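Long-range contact in glucokinase (Streptomyces griseus, PDB 3VGL), which probably phosphorylates D-glucose to glucose 6-phosphate at the expense of ATP, as a glucokinase of the ROK family: residues Gly10-Ala16 with Thr28-Pro34. Residues are numbered along the deposited sequence; the frame is centred on the assembly and turned at random.
Sequences GGTKIAA and TFKVATP. With ANP (phosphoaminophosphonic acid-adenylate ester), chain E.
Residues 13-16, the start of strand 13-19, run antiparallel to edge strand 29-32, their axes 4.7 Å apart at 164°. In the actin-like ATPase fold the first beta hairpin turns around the nucleotide's phosphates, and ROK glucokinase illustrates how the next strand leads into contacts with that turn. Ile-14 and Val-31 form a hydrogen-bonded pair (Ile-14 N to Val-31 O 2.8 Å, Val-31 N to Ile-14 O 3.0 Å), as do Ala-16 and Phe-29 (Ala-16 N to Phe-29 O and Phe-29 N to Ala-16 O, each 2.9 Å); Lys-13/Ala-32 and Ala-15/Lys-30 are non-hydrogen-bonded pairs. Just past strand 29-32, Thr-33 N donates to Thr-12 O (3.0 Å), and a water links Thr-12 O with Thr-33 O. Within the turn, Gly-10 N reaches Lys-13 O at 2.8 Å. Ile-14 (chi1 m, chi2 t), Ala-16, Phe-29 and Val-31 share one face; the first three, with Pro-34, touch helix 37-52, while Val-31 CG1 lies 3.9 Å from Ile-14 CB. On the nucleotide side, Thr-12 N and Lys-13 N each donate to ANP O2B at 2.8 Å, and the extended Lys-13 side chain brings NZ to 2.6 Å from ANP O1A. Thr-33, chi1 m, also bonds the turn through its side chain: OG1 donates to Gly-10 O at 2.8 Å.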
ATOM      1  N   GLY A  10       0.174  31.038  -3.799  1.00 16.23           N
ATOM      2  CA  GLY A  10      -0.174  29.641  -3.482  1.00 16.45           C
ATOM      3  C   GLY A  10      -1.415  29.202  -4.235  1.00 16.49           C
ATOM      4  O   GLY A  10      -2.038  29.984  -4.945  1.00 16.83           O
ATOM      5  N   GLY A  11      -1.769  27.924  -4.088  1.00 16.78           N
ATOM      6  CA  GLY A  11      -2.979  27.386  -4.722  1.00 18.44           C
ATOM      7  C   GLY A  11      -4.260  28.102  -4.309  1.00 19.69           C
ATOM      8  O   GLY A  11      -5.220  28.139  -5.079  1.00 21.98           O
ATOM      9  N   THR A  12      -4.277  28.672  -3.101  1.00 20.08           N
ATOM     10  CA  THR A  12      -5.484  29.278  -2.544  1.00 21.31           C
ATOM     11  C   THR A  12      -5.334  30.794  -2.435  1.00 21.18           C
ATOM     12  O   THR A  12      -6.253  31.533  -2.789  1.00 21.73           O
ATOM     13  CB  THR A  12      -5.825  28.652  -1.148  1.00 22.07           C
ATOM     14  OG1 THR A  12      -5.990  27.234  -1.307  1.00 24.53           O
ATOM     15  CG2 THR A  12      -7.120  29.199  -0.571  1.00 24.74           C
ATOM     16  N   LYS A  13      -4.174  31.243  -1.952  1.00 20.45           N
ATOM     17  CA  LYS A  13      -3.971  32.644  -1.568  1.00 21.14           C
ATOM     18  C   LYS A  13      -2.746  33.267  -2.204  1.00 20.19           C
ATOM     19  O   LYS A  13      -1.717  32.619  -2.382  1.00 18.54           O
ATOM     20  CB  LYS A  13      -3.772  32.751  -0.049  1.00 23.07           C
ATOM     21  CG  LYS A  13      -4.818  32.081   0.809  1.00 26.75           C
ATOM     22  CD  LYS A  13      -4.193  31.708   2.144  1.00 29.04           C
ATOM     23  CE  LYS A  13      -5.181  30.982   3.025  1.00 31.08           C
ATOM     24  NZ  LYS A  13      -4.611  30.729   4.373  1.00 32.57           N
ATOM     25  N   ILE A  14      -2.853  34.561  -2.493  1.00 20.24           N
ATOM     26  CA  ILE A  14      -1.696  35.383  -2.809  1.00 20.24           C
ATOM     27  C   ILE A  14      -1.459  36.344  -1.649  1.00 21.06           C
ATOM     28  O   ILE A  14      -2.396  36.979  -1.154  1.00 21.68           O
ATOM     29  CB  ILE A  14      -1.923  36.174  -4.136  1.00 20.41           C
ATOM     30  CG1 ILE A  14      -1.949  35.206  -5.327  1.00 19.89           C
ATOM     31  CG2 ILE A  14      -0.846  37.251  -4.309  1.00 21.89           C
ATOM     32  CD1 ILE A  14      -2.488  35.835  -6.619  1.00 20.88           C
ATOM     33  N   ALA A  15      -0.217  36.420  -1.186  1.00 20.52           N
ATOM     34  CA  ALA A  15       0.150  37.360  -0.124  1.00 21.63           C
ATOM     35  C   ALA A  15       1.403  38.116  -0.502  1.00 21.67           C
ATOM     36  O   ALA A  15       2.376  37.530  -0.963  1.00 21.34           O
ATOM     37  CB  ALA A  15       0.356  36.639   1.178  1.00 22.20           C
ATOM     38  N   ALA A  16       1.385  39.433  -0.277  1.00 22.25           N
ATOM     39  CA  ALA A  16       2.551  40.232  -0.582  1.00 22.19           C
ATOM     40  C   ALA A  16       2.852  41.175   0.566  1.00 22.04           C
ATOM     41  O   ALA A  16       1.973  41.506   1.375  1.00 23.36           O
ATOM     42  CB  ALA A  16       2.362  41.009  -1.876  1.00 22.34           C
ATOM     43  N   THR A  28       1.205  44.511   4.439  1.00 30.41           N
ATOM     44  CA  THR A  28       0.470  43.271   4.168  1.00 31.79           C
ATOM     45  C   THR A  28      -0.568  43.508   3.084  1.00 31.07           C
ATOM     46  O   THR A  28      -1.316  44.479   3.128  1.00 31.84           O
ATOM     47  CB  THR A  28      -0.271  42.801   5.446  1.00 32.56           C
ATOM     48  OG1 THR A  28       0.666  42.671   6.520  1.00 37.19           O
ATOM     49  CG2 THR A  28      -1.005  41.477   5.218  1.00 33.88           C
ATOM     50  N   PHE A  29      -0.616  42.614   2.098  1.00 29.66           N
ATOM     51  CA  PHE A  29      -1.699  42.608   1.129  1.00 30.03           C
ATOM     52  C   PHE A  29      -2.069  41.150   0.883  1.00 28.64           C
ATOM     53  O   PHE A  29      -1.189  40.312   0.791  1.00 28.88           O
ATOM     54  CB  PHE A  29      -1.287  43.284  -0.184  1.00 30.58           C
ATOM     55  CG  PHE A  29      -2.345  43.207  -1.270  1.00 33.93           C
ATOM     56  CD1 PHE A  29      -3.188  44.282  -1.509  1.00 35.83           C
ATOM     57  CD2 PHE A  29      -2.503  42.049  -2.032  1.00 35.63           C
ATOM     58  CE1 PHE A  29      -4.165  44.231  -2.503  1.00 37.79           C
ATOM     59  CE2 PHE A  29      -3.492  41.973  -3.035  1.00 37.42           C
ATOM     60  CZ  PHE A  29      -4.318  43.081  -3.268  1.00 38.33           C
ATOM     61  N   LYS A  30      -3.365  40.853   0.851  1.00 27.96           N
ATOM     62  CA  LYS A  30      -3.848  39.483   0.584  1.00 27.56           C
ATOM     63  C   LYS A  30      -4.963  39.500  -0.448  1.00 26.53           C
ATOM     64  O   LYS A  30      -5.819  40.385  -0.438  1.00 27.30           O
ATOM     65  CB  LYS A  30      -4.381  38.827   1.864  1.00 28.50           C
ATOM     66  CG  LYS A  30      -3.448  38.849   3.056  1.00 31.40           C
ATOM     67  CD  LYS A  30      -4.146  38.296   4.298  1.00 36.01           C
ATOM     68  CE  LYS A  30      -3.261  38.375   5.536  1.00 39.40           C
ATOM     69  NZ  LYS A  30      -2.332  37.208   5.623  1.00 41.58           N
ATOM     70  N   VAL A  31      -4.968  38.515  -1.342  1.00 24.89           N
ATOM     71  CA  VAL A  31      -6.092  38.333  -2.272  1.00 25.01           C
ATOM     72  C   VAL A  31      -6.142  36.857  -2.642  1.00 24.48           C
ATOM     73  O   VAL A  31      -5.116  36.194  -2.618  1.00 23.71           O
ATOM     74  CB  VAL A  31      -5.966  39.235  -3.537  1.00 25.56           C
ATOM     75  CG1 VAL A  31      -4.824  38.808  -4.442  1.00 25.27           C
ATOM     76  CG2 VAL A  31      -7.275  39.268  -4.322  1.00 26.09           C
ATOM     77  N   ALA A  32      -7.325  36.354  -2.998  1.00 24.59           N
ATOM     78  CA  ALA A  32      -7.455  34.962  -3.437  1.00 24.06           C
ATOM     79  C   ALA A  32      -6.759  34.751  -4.784  1.00 23.38           C
ATOM     80  O   ALA A  32      -6.773  35.620  -5.662  1.00 24.40           O
ATOM     81  CB  ALA A  32      -8.936  34.543  -3.516  1.00 24.79           C
ATOM     82  N   THR A  33      -6.140  33.587  -4.940  1.00 21.88           N
ATOM     83  CA  THR A  33      -5.517  33.224  -6.200  1.00 21.44           C
ATOM     84  C   THR A  33      -6.586  32.976  -7.257  1.00 22.65           C
ATOM     85  O   THR A  33      -7.434  32.097  -7.088  1.00 23.20           O
ATOM     86  CB  THR A  33      -4.640  31.981  -6.018  1.00 20.78           C
ATOM     87  OG1 THR A  33      -3.773  32.228  -4.903  1.00 19.32           O
ATOM     88  CG2 THR A  33      -3.826  31.711  -7.271  1.00 20.23           C
ATOM     89  N   PRO A  34      -6.544  33.746  -8.356  1.00 22.99           N
ATOM     90  CA  PRO A  34      -7.496  33.545  -9.452  1.00 24.02           C
ATOM     91  C   PRO A  34      -7.231  32.244 -10.210  1.00 24.74           C
ATOM     92  O   PRO A  34      -6.122  31.707 -10.144  1.00 23.56           O
ATOM     93  CB  PRO A  34      -7.225  34.744 -10.369  1.00 24.26           C
ATOM     94  CG  PRO A  34      -6.515  35.731  -9.546  1.00 23.94           C
ATOM     95  CD  PRO A  34      -5.686  34.919  -8.593  1.00 23.42           C
TER
HETATM   96  PB  ANP E 325      -1.648  28.503  -0.024  1.00 21.17           P
HETATM   97  O1B ANP E 325      -1.441  27.006  -0.271  1.00 22.01           O
HETATM   98  O2B ANP E 325      -2.525  29.213  -1.014  1.00 22.81           O
HETATM   99  N3B ANP E 325      -0.124  29.289  -0.008  1.00 21.78           N
HETATM  100  PA  ANP E 325      -2.172  28.028   2.812  1.00 22.11           P
HETATM  101  O1A ANP E 325      -2.948  28.874   3.827  1.00 25.29           O
HETATM  102  O2A ANP E 325      -0.717  27.748   3.025  1.00 22.22           O
HETATM  103  O3A ANP E 325      -2.429  28.696   1.364  1.00 20.68           O
HETATM  104  O5' ANP E 325      -2.901  26.605   2.628  1.00 21.67           O
HETATM  105  C5' ANP E 325      -4.306  26.501   2.380  1.00 21.07           C
HETATM  106  C4' ANP E 325      -4.807  25.169   2.895  1.00 20.06           C
HETATM  107  O4' ANP E 325      -4.415  24.991   4.263  1.00 21.50           O
HETATM  108  C3' ANP E 325      -6.315  25.133   2.868  1.00 21.52           C
HETATM  109  O3' ANP E 325      -6.701  23.761   2.756  1.00 24.33           O
HETATM  110  C2' ANP E 325      -6.653  25.651   4.242  1.00 23.07           C
HETATM  111  O2' ANP E 325      -7.931  25.220   4.675  1.00 27.66           O
HETATM  112  C1' ANP E 325      -5.547  25.093   5.125  1.00 22.63           C
HETATM  113  N9  ANP E 325      -5.164  26.050   6.179  1.00 23.51           N
HETATM  114  C8  ANP E 325      -4.587  27.256   6.031  1.00 24.94           C
HETATM  115  N7  ANP E 325      -4.378  27.843   7.253  1.00 27.36           N
HETATM  116  C5  ANP E 325      -4.813  26.964   8.171  1.00 25.66           C
HETATM  117  C6  ANP E 325      -4.923  26.913   9.657  1.00 26.86           C
HETATM  118  N6  ANP E 325      -4.485  27.943  10.426  1.00 30.53           N
HETATM  119  N1  ANP E 325      -5.437  25.790  10.203  1.00 26.30           N
HETATM  120  C2  ANP E 325      -5.890  24.734   9.483  1.00 27.46           C
HETATM  121  N3  ANP E 325      -5.831  24.724   8.131  1.00 25.32           N
HETATM  122  C4  ANP E 325      -5.325  25.784   7.469  1.00 24.20           C
HETATM  123  O   HOH W   1      -8.233  30.920  -4.672  1.00 28.67           O
HETATM  124  O   HOH W   2       2.602  40.764   4.585  1.00 26.13           O